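Local coordinates for protein RMD9, mitochondrial (Saccharomyces cerevisiae S288C, PDB 7A9X) that binds a dodecamer motif in the 3'-UTRs of mitochondrial mRNAs and takes part in the processing or stability of these transcripts, at residues 484-487 against 488-492; 566-569 against 570-574; 452-455 against 456-459. One frame throughout, in Å; residues are numbered along the deposited sequence.

Interaction 1. Residues 484-487 against 488-492; sequences LRDA and TVVWS. With nucleotides of chain B.
At the junction where helix 478-486 gives way to helix 489-502, on the RNA-binding side of the protein, Thr488 and Val490 fold back on Leu484 and Arg485. Thr488 occupies the N-cap position of the second helix, but its hydroxyl caps nothing there. With OG1 set between the backbone N and the carbonyl carbon (chi1 60°), it points back along the chain, and OG1 donates to Leu484 O at 3.0 Å, tilted from the carbonyl plane. Arg485 O is gripped twice, by Thr488 N at 3.1 Å and by Val490 N at 3.3 Å. These donors arrive from opposite faces of the carbonyl plane, the second N-H pointing almost straight at the oxygen (170°). Val490 lies alongside Asp486, pointing the same way, its CG2 3.3 Å from Asp486 OD1.

That carboxylate has a further task. Arg485 NH2 forms a salt bridge to Asp486 OD1 at 3.0 Å, coming from above the carboxylate plane, which is likely to limit how the guanidinium turns. Bends at chi2 and chi3 carry this group to the RNA of chain B. C5 of U13 lies over one guanidinium face, 3.5 Å above the plane, while the U13 phosphorus sits at the edge and in plane. NH1 donates to U13 OP1, although the modelled separation is too short to be taken literally.

Around the junction, Leu484 packs on Ile457 and Trp461 of helix 454-470, whereas Arg485, Thr488 and Val489 touch Tyr544 of helix 540-551.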
ATOM      1  N   LEU A 484     -23.535   5.390   4.333  1.00 82.45           N
ATOM      2  CA  LEU A 484     -24.982   5.552   4.430  1.00 84.94           C
ATOM      3  C   LEU A 484     -25.677   4.980   3.201  1.00 85.56           C
ATOM      4  O   LEU A 484     -26.753   4.380   3.309  1.00 90.47           O
ATOM      5  CB  LEU A 484     -25.331   7.030   4.609  1.00 89.58           C
ATOM      6  CG  LEU A 484     -26.783   7.393   4.932  1.00 92.86           C
ATOM      7  CD1 LEU A 484     -27.182   6.895   6.315  1.00 90.40           C
ATOM      8  CD2 LEU A 484     -26.985   8.897   4.818  1.00 96.38           C
ATOM      9  N   ARG A 485     -25.074   5.153   2.022  1.00 85.36           N
ATOM     10  CA  ARG A 485     -25.634   4.565   0.810  1.00 83.22           C
ATOM     11  C   ARG A 485     -25.629   3.043   0.876  1.00 80.85           C
ATOM     12  O   ARG A 485     -26.618   2.398   0.509  1.00 81.11           O
ATOM     13  CB  ARG A 485     -24.859   5.061  -0.411  1.00 77.63           C
ATOM     14  CG  ARG A 485     -25.135   4.293  -1.688  1.00 78.61           C
ATOM     15  CD  ARG A 485     -23.904   3.516  -2.115  1.00 84.10           C
ATOM     16  NE  ARG A 485     -22.800   4.408  -2.454  1.00 90.27           N
ATOM     17  CZ  ARG A 485     -21.532   4.026  -2.564  1.00 87.21           C
ATOM     18  NH1 ARG A 485     -20.600   4.913  -2.883  1.00 86.44           N
ATOM     19  NH2 ARG A 485     -21.194   2.763  -2.347  1.00 82.64           N
ATOM     20  N   ASP A 486     -24.531   2.450   1.351  1.00 75.27           N
ATOM     21  CA  ASP A 486     -24.454   0.998   1.451  1.00 75.40           C
ATOM     22  C   ASP A 486     -25.452   0.428   2.449  1.00 81.28           C
ATOM     23  O   ASP A 486     -25.859  -0.731   2.309  1.00 88.75           O
ATOM     24  CB  ASP A 486     -23.034   0.570   1.828  1.00 69.48           C
ATOM     25  CG  ASP A 486     -22.080   0.639   0.655  1.00 72.34           C
ATOM     26  OD1 ASP A 486     -22.552   0.882  -0.476  1.00 72.57           O
ATOM     27  OD2 ASP A 486     -20.864   0.450   0.860  1.00 72.08           O
ATOM     28  N   ALA A 487     -25.864   1.211   3.441  1.00 86.09           N
ATOM     29  CA  ALA A 487     -26.820   0.756   4.440  1.00 84.91           C
ATOM     30  C   ALA A 487     -28.268   0.975   4.022  1.00 84.60           C
ATOM     31  O   ALA A 487     -29.175   0.555   4.748  1.00 85.49           O
ATOM     32  CB  ALA A 487     -26.559   1.456   5.777  1.00 86.39           C
ATOM     33  N   THR A 488     -28.510   1.620   2.882  1.00 85.40           N
ATOM     34  CA  THR A 488     -29.874   1.897   2.450  1.00 86.91           C
ATOM     35  C   THR A 488     -30.102   1.443   1.011  1.00 87.83           C
ATOM     36  O   THR A 488     -30.781   0.440   0.769  1.00 88.40           O
ATOM     37  CB  THR A 488     -30.186   3.391   2.592  1.00 89.09           C
ATOM     38  OG1 THR A 488     -29.280   4.151   1.783  1.00 87.16           O
ATOM     39  CG2 THR A 488     -30.054   3.841   4.047  1.00 87.49           C
ATOM     40  N   VAL A 489     -29.522   2.173   0.056  1.00 86.34           N
ATOM     41  CA  VAL A 489     -29.796   1.939  -1.361  1.00 84.51           C
ATOM     42  C   VAL A 489     -29.342   0.547  -1.781  1.00 85.40           C
ATOM     43  O   VAL A 489     -30.074  -0.182  -2.462  1.00 84.96           O
ATOM     44  CB  VAL A 489     -29.121   3.026  -2.217  1.00 84.93           C
ATOM     45  CG1 VAL A 489     -29.426   2.817  -3.698  1.00 86.40           C
ATOM     46  CG2 VAL A 489     -29.561   4.400  -1.759  1.00 86.51           C
ATOM     47  N   VAL A 490     -28.125   0.162  -1.391  1.00 77.91           N
ATOM     48  CA  VAL A 490     -27.587  -1.131  -1.801  1.00 81.97           C
ATOM     49  C   VAL A 490     -28.410  -2.265  -1.204  1.00 76.91           C
ATOM     50  O   VAL A 490     -28.698  -3.263  -1.874  1.00 78.65           O
ATOM     51  CB  VAL A 490     -26.100  -1.235  -1.415  1.00 78.81           C
ATOM     52  CG1 VAL A 490     -25.504  -2.530  -1.937  1.00 72.31           C
ATOM     53  CG2 VAL A 490     -25.337  -0.042  -1.960  1.00 77.20           C
ATOM     54  N   TRP A 491     -28.813  -2.124   0.063  1.00 77.37           N
ATOM     55  CA  TRP A 491     -29.670  -3.131   0.681  1.00 83.52           C
ATOM     56  C   TRP A 491     -31.015  -3.220  -0.031  1.00 91.78           C
ATOM     57  O   TRP A 491     -31.515  -4.322  -0.285  1.00 93.00           O
ATOM     58  CB  TRP A 491     -29.862  -2.814   2.166  1.00 79.27           C
ATOM     59  CG  TRP A 491     -30.788  -3.760   2.886  1.00 81.83           C
ATOM     60  CD1 TRP A 491     -30.442  -4.902   3.555  1.00 79.49           C
ATOM     61  CD2 TRP A 491     -32.208  -3.637   3.010  1.00 83.53           C
ATOM     62  NE1 TRP A 491     -31.562  -5.497   4.084  1.00 85.85           N
ATOM     63  CE2 TRP A 491     -32.659  -4.741   3.763  1.00 87.14           C
ATOM     64  CE3 TRP A 491     -33.145  -2.704   2.555  1.00 85.93           C
ATOM     65  CZ2 TRP A 491     -34.005  -4.934   4.072  1.00 88.92           C
ATOM     66  CZ3 TRP A 491     -34.478  -2.897   2.863  1.00 93.35           C
ATOM     67  CH2 TRP A 491     -34.896  -4.003   3.614  1.00 92.56           C
ATOM     68  N   SER A 492     -31.610  -2.073  -0.370  1.00 93.65           N
ATOM     69  CA  SER A 492     -32.888  -2.084  -1.073  1.00 91.59           C
ATOM     70  C   SER A 492     -32.744  -2.682  -2.467  1.00 89.06           C
ATOM     71  O   SER A 492     -33.561  -3.514  -2.879  1.00 87.21           O
ATOM     72  CB  SER A 492     -33.459  -0.668  -1.153  1.00 87.88           C
ATOM     73  OG  SER A 492     -33.574  -0.088   0.135  1.00 88.54           O
TER
ATOM     74  P     U B  13     -17.344   4.248  -3.279  1.00 75.10           P
ATOM     75  OP1   U B  13     -18.310   5.360  -3.095  1.00 76.39           O
ATOM     76  OP2   U B  13     -17.699   2.884  -2.810  1.00 88.65           O
ATOM     77  O5'   U B  13     -16.987   4.146  -4.827  1.00 76.22           O
ATOM     78  C5'   U B  13     -15.906   3.346  -5.282  1.00 75.33           C
ATOM     79  C4'   U B  13     -16.032   3.055  -6.755  1.00 79.90           C
ATOM     80  O4'   U B  13     -17.173   2.185  -6.978  1.00 80.17           O
ATOM     81  C3'   U B  13     -16.298   4.266  -7.637  1.00 90.35           C
ATOM     82  O3'   U B  13     -15.105   4.944  -7.999  1.00 94.31           O
ATOM     83  C2'   U B  13     -17.038   3.671  -8.828  1.00 94.14           C
ATOM     84  O2'   U B  13     -16.124   3.093  -9.747  1.00 98.66           O
ATOM     85  C1'   U B  13     -17.837   2.547  -8.167  1.00 86.17           C
ATOM     86  N1    U B  13     -19.222   2.946  -7.822  1.00 86.53           N
ATOM     87  C2    U B  13     -20.133   3.181  -8.838  1.00 92.74           C
ATOM     88  O2    U B  13     -19.861   3.097 -10.024  1.00 97.80           O
ATOM     89  N3    U B  13     -21.391   3.534  -8.410  1.00 93.22           N
ATOM     90  C4    U B  13     -21.830   3.664  -7.107  1.00 87.72           C
ATOM     91  O4    U B  13     -22.998   3.990  -6.885  1.00 91.28           O
ATOM     92  C5    U B  13     -20.834   3.394  -6.118  1.00 81.75           C
ATOM     93  C6    U B  13     -19.600   3.051  -6.502  1.00 79.88           C
ATOM     94  P     U B  14     -14.927   6.513  -7.699  1.00 92.21           P
ATOM     95  OP1   U B  14     -13.561   6.892  -8.134  1.00 93.16           O
ATOM     96  OP2   U B  14     -15.344   6.778  -6.300  1.00 88.09           O
ATOM     97  O5'   U B  14     -15.970   7.219  -8.677  1.00 97.19           O
ATOM     98  C5'   U B  14     -15.880   7.052 -10.090  1.00 98.24           C
ATOM     99  C4'   U B  14     -17.045   7.683 -10.815  1.00107.72           C
ATOM    100  O4'   U B  14     -18.287   7.128 -10.298  1.00107.36           O
ATOM    101  C3'   U B  14     -17.165   9.201 -10.680  1.00113.34           C
ATOM    102  O3'   U B  14     -17.670   9.751 -11.898  1.00115.12           O
ATOM    103  C2'   U B  14     -18.205   9.360  -9.575  1.00113.53           C
ATOM    104  O2'   U B  14     -18.910  10.584  -9.599  1.00120.41           O
ATOM    105  C1'   U B  14     -19.125   8.173  -9.843  1.00107.21           C
ATOM    106  N1    U B  14     -19.841   7.702  -8.648  1.00101.14           N
ATOM    107  C2    U B  14     -21.200   7.926  -8.574  1.00101.57           C
ATOM    108  O2    U B  14     -21.826   8.485  -9.456  1.00110.85           O
ATOM    109  N3    U B  14     -21.799   7.467  -7.426  1.00 93.85           N
ATOM    110  C4    U B  14     -21.188   6.823  -6.370  1.00 92.19           C
ATOM    111  O4    U B  14     -21.860   6.469  -5.400  1.00 91.39           O
ATOM    112  C5    U B  14     -19.778   6.632  -6.525  1.00 92.45           C
ATOM    113  C6    U B  14     -19.169   7.068  -7.631  1.00 97.13           C
TER

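Interaction 2. Residues 566-569 against 570-574. With nucleotides of chain B.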
ATOM      1  N   THR A 566     -28.060  11.087  -8.598  1.00108.88           N
ATOM      2  CA  THR A 566     -28.172  10.756 -10.014  1.00110.72           C
ATOM      3  C   THR A 566     -27.088   9.773 -10.439  1.00108.86           C
ATOM      4  O   THR A 566     -27.368   8.802 -11.150  1.00110.46           O
ATOM      5  CB  THR A 566     -28.110  12.031 -10.854  1.00116.89           C
ATOM      6  OG1 THR A 566     -29.101  12.954 -10.386  1.00127.58           O
ATOM      7  CG2 THR A 566     -28.368  11.719 -12.324  1.00117.51           C
ATOM      8  N   GLY A 567     -25.846  10.003 -10.008  1.00105.36           N
ATOM      9  CA  GLY A 567     -24.774   9.082 -10.342  1.00 99.73           C
ATOM     10  C   GLY A 567     -24.909   7.734  -9.667  1.00103.15           C
ATOM     11  O   GLY A 567     -24.567   6.706 -10.258  1.00107.10           O
ATOM     12  N   CYS A 568     -25.407   7.714  -8.428  1.00101.49           N
ATOM     13  CA  CYS A 568     -25.620   6.445  -7.742  1.00 99.40           C
ATOM     14  C   CYS A 568     -26.746   5.647  -8.388  1.00100.63           C
ATOM     15  O   CYS A 568     -26.731   4.411  -8.350  1.00102.38           O
ATOM     16  CB  CYS A 568     -25.916   6.691  -6.262  1.00 98.85           C
ATOM     17  SG  CYS A 568     -26.140   5.193  -5.263  1.00 95.45           S
ATOM     18  N   ALA A 569     -27.723   6.332  -8.989  1.00 97.98           N
ATOM     19  CA  ALA A 569     -28.819   5.644  -9.660  1.00 96.79           C
ATOM     20  C   ALA A 569     -28.366   4.919 -10.920  1.00 99.71           C
ATOM     21  O   ALA A 569     -29.037   3.975 -11.351  1.00103.86           O
ATOM     22  CB  ALA A 569     -29.931   6.635 -10.003  1.00 99.15           C
ATOM     23  N   GLU A 570     -27.252   5.341 -11.523  1.00 99.74           N
ATOM     24  CA  GLU A 570     -26.740   4.641 -12.695  1.00103.85           C
ATOM     25  C   GLU A 570     -26.237   3.247 -12.341  1.00 94.57           C
ATOM     26  O   GLU A 570     -26.254   2.351 -13.193  1.00 91.40           O
ATOM     27  CB  GLU A 570     -25.627   5.456 -13.353  1.00114.97           C
ATOM     28  CG  GLU A 570     -26.102   6.751 -13.990  1.00127.52           C
ATOM     29  CD  GLU A 570     -24.964   7.556 -14.583  1.00136.13           C
ATOM     30  OE1 GLU A 570     -24.986   8.800 -14.461  1.00140.39           O
ATOM     31  OE2 GLU A 570     -24.043   6.946 -15.166  1.00138.14           O
ATOM     32  N   SER A 571     -25.786   3.047 -11.103  1.00 89.93           N
ATOM     33  CA  SER A 571     -25.365   1.733 -10.634  1.00 95.05           C
ATOM     34  C   SER A 571     -26.442   1.013  -9.840  1.00 98.61           C
ATOM     35  O   SER A 571     -26.455  -0.222  -9.814  1.00 98.29           O
ATOM     36  CB  SER A 571     -24.106   1.852  -9.769  1.00 94.27           C
ATOM     37  OG  SER A 571     -23.019   2.375 -10.513  1.00102.40           O
ATOM     38  N   TYR A 572     -27.340   1.753  -9.193  1.00 95.99           N
ATOM     39  CA  TYR A 572     -28.437   1.183  -8.416  1.00 93.13           C
ATOM     40  C   TYR A 572     -29.730   1.810  -8.921  1.00 98.66           C
ATOM     41  O   TYR A 572     -30.175   2.845  -8.408  1.00 99.00           O
ATOM     42  CB  TYR A 572     -28.231   1.416  -6.921  1.00 82.78           C
ATOM     43  CG  TYR A 572     -26.964   0.784  -6.389  1.00 88.78           C
ATOM     44  CD1 TYR A 572     -26.956  -0.534  -5.946  1.00 78.45           C
ATOM     45  CD2 TYR A 572     -25.771   1.500  -6.342  1.00 84.73           C
ATOM     46  CE1 TYR A 572     -25.801  -1.119  -5.465  1.00 80.59           C
ATOM     47  CE2 TYR A 572     -24.608   0.923  -5.863  1.00 80.63           C
ATOM     48  CZ  TYR A 572     -24.629  -0.386  -5.427  1.00 82.59           C
ATOM     49  OH  TYR A 572     -23.476  -0.964  -4.948  1.00 84.22           O
ATOM     50  N   PRO A 573     -30.359   1.204  -9.935  1.00 99.47           N
ATOM     51  CA  PRO A 573     -31.502   1.857 -10.597  1.00100.40           C
ATOM     52  C   PRO A 573     -32.732   2.020  -9.717  1.00105.54           C
ATOM     53  O   PRO A 573     -33.646   2.759 -10.107  1.00109.77           O
ATOM     54  CB  PRO A 573     -31.794   0.928 -11.786  1.00 99.56           C
ATOM     55  CG  PRO A 573     -30.529   0.144 -11.988  1.00 96.51           C
ATOM     56  CD  PRO A 573     -29.964  -0.040 -10.614  1.00 97.54           C
ATOM     57  N   ILE A 574     -32.794   1.367  -8.553  1.00104.37           N
ATOM     58  CA  ILE A 574     -33.940   1.554  -7.670  1.00106.07           C
ATOM     59  C   ILE A 574     -33.995   2.982  -7.140  1.00113.31           C
ATOM     60  O   ILE A 574     -35.035   3.417  -6.632  1.00114.45           O
ATOM     61  CB  ILE A 574     -33.911   0.531  -6.517  1.00100.78           C
ATOM     62  CG1 ILE A 574     -35.271   0.468  -5.816  1.00 95.03           C
ATOM     63  CG2 ILE A 574     -32.805   0.866  -5.527  1.00 95.86           C
ATOM     64  CD1 ILE A 574     -35.328  -0.515  -4.670  1.00 93.69           C
TER
ATOM     65  P     U B  13     -17.344   4.248  -3.279  1.00 75.10           P
ATOM     66  OP1   U B  13     -18.310   5.360  -3.095  1.00 76.39           O
ATOM     67  OP2   U B  13     -17.699   2.884  -2.810  1.00 88.65           O
ATOM     68  O5'   U B  13     -16.987   4.146  -4.827  1.00 76.22           O
ATOM     69  C5'   U B  13     -15.906   3.346  -5.282  1.00 75.33           C
ATOM     70  C4'   U B  13     -16.032   3.055  -6.755  1.00 79.90           C
ATOM     71  O4'   U B  13     -17.173   2.185  -6.978  1.00 80.17           O
ATOM     72  C3'   U B  13     -16.298   4.266  -7.637  1.00 90.35           C
ATOM     73  O3'   U B  13     -15.105   4.944  -7.999  1.00 94.31           O
ATOM     74  C2'   U B  13     -17.038   3.671  -8.828  1.00 94.14           C
ATOM     75  O2'   U B  13     -16.124   3.093  -9.747  1.00 98.66           O
ATOM     76  C1'   U B  13     -17.837   2.547  -8.167  1.00 86.17           C
ATOM     77  N1    U B  13     -19.222   2.946  -7.822  1.00 86.53           N
ATOM     78  C2    U B  13     -20.133   3.181  -8.838  1.00 92.74           C
ATOM     79  O2    U B  13     -19.861   3.097 -10.024  1.00 97.80           O
ATOM     80  N3    U B  13     -21.391   3.534  -8.410  1.00 93.22           N
ATOM     81  C4    U B  13     -21.830   3.664  -7.107  1.00 87.72           C
ATOM     82  O4    U B  13     -22.998   3.990  -6.885  1.00 91.28           O
ATOM     83  C5    U B  13     -20.834   3.394  -6.118  1.00 81.75           C
ATOM     84  C6    U B  13     -19.600   3.051  -6.502  1.00 79.88           C
ATOM     85  P     U B  14     -14.927   6.513  -7.699  1.00 92.21           P
ATOM     86  OP1   U B  14     -13.561   6.892  -8.134  1.00 93.16           O
ATOM     87  OP2   U B  14     -15.344   6.778  -6.300  1.00 88.09           O
ATOM     88  O5'   U B  14     -15.970   7.219  -8.677  1.00 97.19           O
ATOM     89  C5'   U B  14     -15.880   7.052 -10.090  1.00 98.24           C
ATOM     90  C4'   U B  14     -17.045   7.683 -10.815  1.00107.72           C
ATOM     91  O4'   U B  14     -18.287   7.128 -10.298  1.00107.36           O
ATOM     92  C3'   U B  14     -17.165   9.201 -10.680  1.00113.34           C
ATOM     93  O3'   U B  14     -17.670   9.751 -11.898  1.00115.12           O
ATOM     94  C2'   U B  14     -18.205   9.360  -9.575  1.00113.53           C
ATOM     95  O2'   U B  14     -18.910  10.584  -9.599  1.00120.41           O
ATOM     96  C1'   U B  14     -19.125   8.173  -9.843  1.00107.21           C
ATOM     97  N1    U B  14     -19.841   7.702  -8.648  1.00101.14           N
ATOM     98  C2    U B  14     -21.200   7.926  -8.574  1.00101.57           C
ATOM     99  O2    U B  14     -21.826   8.485  -9.456  1.00110.85           O
ATOM    100  N3    U B  14     -21.799   7.467  -7.426  1.00 93.85           N
ATOM    101  C4    U B  14     -21.188   6.823  -6.370  1.00 92.19           C
ATOM    102  O4    U B  14     -21.860   6.469  -5.400  1.00 91.39           O
ATOM    103  C5    U B  14     -19.778   6.632  -6.525  1.00 92.45           C
ATOM    104  C6    U B  14     -19.169   7.068  -7.631  1.00 97.13           C
TER
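Cys568 and Tyr572 meet beside O4 of U13 of chain B. Cys568 SG stands 3.9 Å from Tyr572 CD2, and 5.0 Å from the ring centroid at 64° off the ring normal, an oblique sulfur-aromatic contact. The uracil O4 lies at the edge of the tyrosine ring and in its plane, 3.6 Å from Tyr572 CE2. Next along the base, U13 N3 donates to Ser571 OG at 2.9 Å. The serine oxygen thus acts as acceptor for the uracil N-H, consistent with a part in binding this base.

U14 of chain B is met by backbone instead. Gly567 CA approaches U14 O2 to 3.1 Å, and a beta-carbon modelled on this glycine would clash with that oxygen, so the base can lie this close because no side chain stands there.

The second shell is the backbone of a weakly bonded helical turn. Cys568 O accepts from Tyr572 N at 2.9 Å in the carbonyl plane, and from Ser571 N above that plane; one carbonyl thus holds the backbone N-H groups of both Ser571 and Tyr572. One residue earlier, Glu570 N donates to Gly567 O at 3.3 Å. Just past the turn, where a 3-10 segment begins, Pro573 CA makes a CA-H...O contact with Ala569 O.

Beyond this turn, Tyr572 rests on Val489 and Val490 of helix 489-502. Ile574 N is hydrogen-bonded to Gln493 on the same helix, while Cys568 and Ala569 lean on Leu575 in the following loop.

Interaction 3. Residues 452-455 against 456-459; sequences TNNE and EILD
A chi1 of 47° swings the Asn453 amide in between its own backbone N and carbonyl carbon, back over the start of helix 454-470, where OD1 meets Glu456 N. Glu456, for its part, holds CG anti to its N and runs extended, crossing both Thr452 and Asn453 at about a right angle; the amide and carboxylate planes stand 85° apart.

Asn453 is the N-cap. Its OD1 accepts from Glu456 N at 2.8 Å with an N-H...O angle of 158°, the donor tilted from the amide plane. The same residue serves the helix with its backbone, since Asn453 O accepts from Ile457 N at 3.2 Å. One asparagine therefore satisfies two N-H groups of the first turn. With an alanine here, Glu456 N would probably be left without its side-chain acceptor, and the first turn would lose its cap.

Just outside the cap, Thr452 OG1 lies 3.2 Å from Glu456 OE2, a weak contact, since the one proton also has Asn453 O within reach, itself a weak option at 3.4 Å from Thr452 OG1. Glu456 has a firmer partner at its other oxygen, OE1, which makes a salt bridge with Arg460 one turn on. Regular helix bonding follows, with Leu458 N to Asn454 O at 3.1 Å and Asp459 N to Glu455 O at 2.9 Å.

The contact lies in what is probably the eighth pentatricopeptide repeat (438-471), with its nearest atom about 14 Å from the bound RNA. Asn454 ND2 is tied to Asp539 O, just ahead of helix 540-551, whose Arg540, Leu543 and Ile547 touch Thr452, Asn454 and Leu458, while Ile457 and Glu456 pack on Leu446 in the preceding loop.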
ATOM      1  N   THR A 452     -32.806  -4.760  11.404  1.00100.17           N
ATOM      2  CA  THR A 452     -32.520  -3.396  11.824  1.00100.18           C
ATOM      3  C   THR A 452     -33.639  -2.500  11.316  1.00101.88           C
ATOM      4  O   THR A 452     -34.454  -2.903  10.483  1.00101.01           O
ATOM      5  CB  THR A 452     -31.153  -2.917  11.318  1.00100.86           C
ATOM      6  OG1 THR A 452     -30.950  -1.551  11.703  1.00105.02           O
ATOM      7  CG2 THR A 452     -31.068  -3.031   9.805  1.00 95.08           C
ATOM      8  N   ASN A 453     -33.667  -1.273  11.830  1.00106.94           N
ATOM      9  CA  ASN A 453     -34.700  -0.306  11.493  1.00115.18           C
ATOM     10  C   ASN A 453     -34.053   1.012  11.088  1.00115.70           C
ATOM     11  O   ASN A 453     -32.839   1.200  11.209  1.00111.95           O
ATOM     12  CB  ASN A 453     -35.669  -0.096  12.667  1.00118.91           C
ATOM     13  CG  ASN A 453     -34.950   0.116  13.989  1.00124.31           C
ATOM     14  OD1 ASN A 453     -33.795   0.542  14.024  1.00125.46           O
ATOM     15  ND2 ASN A 453     -35.634  -0.185  15.088  1.00129.32           N
ATOM     16  N   ASN A 454     -34.885   1.935  10.599  1.00116.65           N
ATOM     17  CA  ASN A 454     -34.394   3.261  10.242  1.00114.03           C
ATOM     18  C   ASN A 454     -33.918   4.046  11.458  1.00113.90           C
ATOM     19  O   ASN A 454     -33.168   5.015  11.299  1.00107.38           O
ATOM     20  CB  ASN A 454     -35.481   4.042   9.502  1.00114.21           C
ATOM     21  CG  ASN A 454     -35.725   3.515   8.100  1.00118.06           C
ATOM     22  OD1 ASN A 454     -35.362   2.383   7.778  1.00124.43           O
ATOM     23  ND2 ASN A 454     -36.338   4.337   7.256  1.00115.24           N
ATOM     24  N   GLU A 455     -34.334   3.649  12.662  1.00117.84           N
ATOM     25  CA  GLU A 455     -33.853   4.306  13.871  1.00122.39           C
ATOM     26  C   GLU A 455     -32.384   3.986  14.119  1.00118.84           C
ATOM     27  O   GLU A 455     -31.585   4.882  14.412  1.00119.87           O
ATOM     28  CB  GLU A 455     -34.702   3.886  15.070  1.00130.62           C
ATOM     29  CG  GLU A 455     -36.195   3.926  14.815  1.00139.70           C
ATOM     30  CD  GLU A 455     -36.997   3.420  15.996  1.00147.90           C
ATOM     31  OE1 GLU A 455     -36.437   3.361  17.111  1.00149.87           O
ATOM     32  OE2 GLU A 455     -38.183   3.078  15.809  1.00152.49           O
ATOM     33  N   GLU A 456     -32.012   2.707  14.008  1.00116.31           N
ATOM     34  CA  GLU A 456     -30.618   2.329  14.211  1.00114.35           C
ATOM     35  C   GLU A 456     -29.720   2.900  13.121  1.00106.75           C
ATOM     36  O   GLU A 456     -28.570   3.262  13.394  1.00103.66           O
ATOM     37  CB  GLU A 456     -30.485   0.808  14.267  1.00120.09           C
ATOM     38  CG  GLU A 456     -29.090   0.331  14.624  1.00127.84           C
ATOM     39  CD  GLU A 456     -28.999  -1.178  14.721  1.00134.17           C
ATOM     40  OE1 GLU A 456     -27.867  -1.706  14.738  1.00131.68           O
ATOM     41  OE2 GLU A 456     -30.061  -1.834  14.780  1.00138.10           O
ATOM     42  N   ILE A 457     -30.227   2.992  11.890  1.00103.36           N
ATOM     43  CA  ILE A 457     -29.456   3.602  10.811  1.00 98.49           C
ATOM     44  C   ILE A 457     -29.182   5.067  11.123  1.00104.26           C
ATOM     45  O   ILE A 457     -28.072   5.569  10.901  1.00103.01           O
ATOM     46  CB  ILE A 457     -30.190   3.432   9.468  1.00 96.84           C
ATOM     47  CG1 ILE A 457     -30.389   1.946   9.157  1.00 95.33           C
ATOM     48  CG2 ILE A 457     -29.421   4.110   8.347  1.00 93.44           C
ATOM     49  CD1 ILE A 457     -31.044   1.682   7.822  1.00 92.53           C
ATOM     50  N   LEU A 458     -30.186   5.772  11.651  1.00109.38           N
ATOM     51  CA  LEU A 458     -29.984   7.156  12.065  1.00112.44           C
ATOM     52  C   LEU A 458     -29.000   7.252  13.223  1.00110.42           C
ATOM     53  O   LEU A 458     -28.140   8.140  13.238  1.00108.44           O
ATOM     54  CB  LEU A 458     -31.323   7.789  12.449  1.00124.99           C
ATOM     55  CG  LEU A 458     -32.203   8.310  11.313  1.00131.78           C
ATOM     56  CD1 LEU A 458     -33.594   8.644  11.829  1.00139.68           C
ATOM     57  CD2 LEU A 458     -31.562   9.530  10.672  1.00131.14           C
ATOM     58  N   ASP A 459     -29.105   6.345  14.197  1.00116.74           N
ATOM     59  CA  ASP A 459     -28.237   6.408  15.370  1.00121.56           C
ATOM     60  C   ASP A 459     -26.774   6.228  14.984  1.00115.53           C
ATOM     61  O   ASP A 459     -25.902   6.979  15.438  1.00115.63           O
ATOM     62  CB  ASP A 459     -28.657   5.352  16.393  1.00126.89           C
ATOM     63  CG  ASP A 459     -30.036   5.611  16.964  1.00136.08           C
ATOM     64  OD1 ASP A 459     -30.408   6.795  17.117  1.00139.33           O
ATOM     65  OD2 ASP A 459     -30.752   4.631  17.255  1.00139.14           O
TER

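In the fold
From the N terminus the order is interaction 3, interaction 1, interaction 2, strictly in series: none nests in or crosses another, and each closes only a short local turn. Interaction 3 starts helix 454-470, and interaction 1 joins the next two helices. Their centres are 12 Å apart, and they touch where Ile457 CD1 lies 3.8 Å from Ala487 O. Interaction 2, much later in the chain, returns to interaction 1, with Arg485 CG 3.8 Å from Cys568 SG. Interactions 2 and 3 do not meet, their nearest atoms being about 13 Å apart. Interaction 1 thus bridges helix 454-470 and the helical turn 566-571, and shares U13 and U14 with interaction 2.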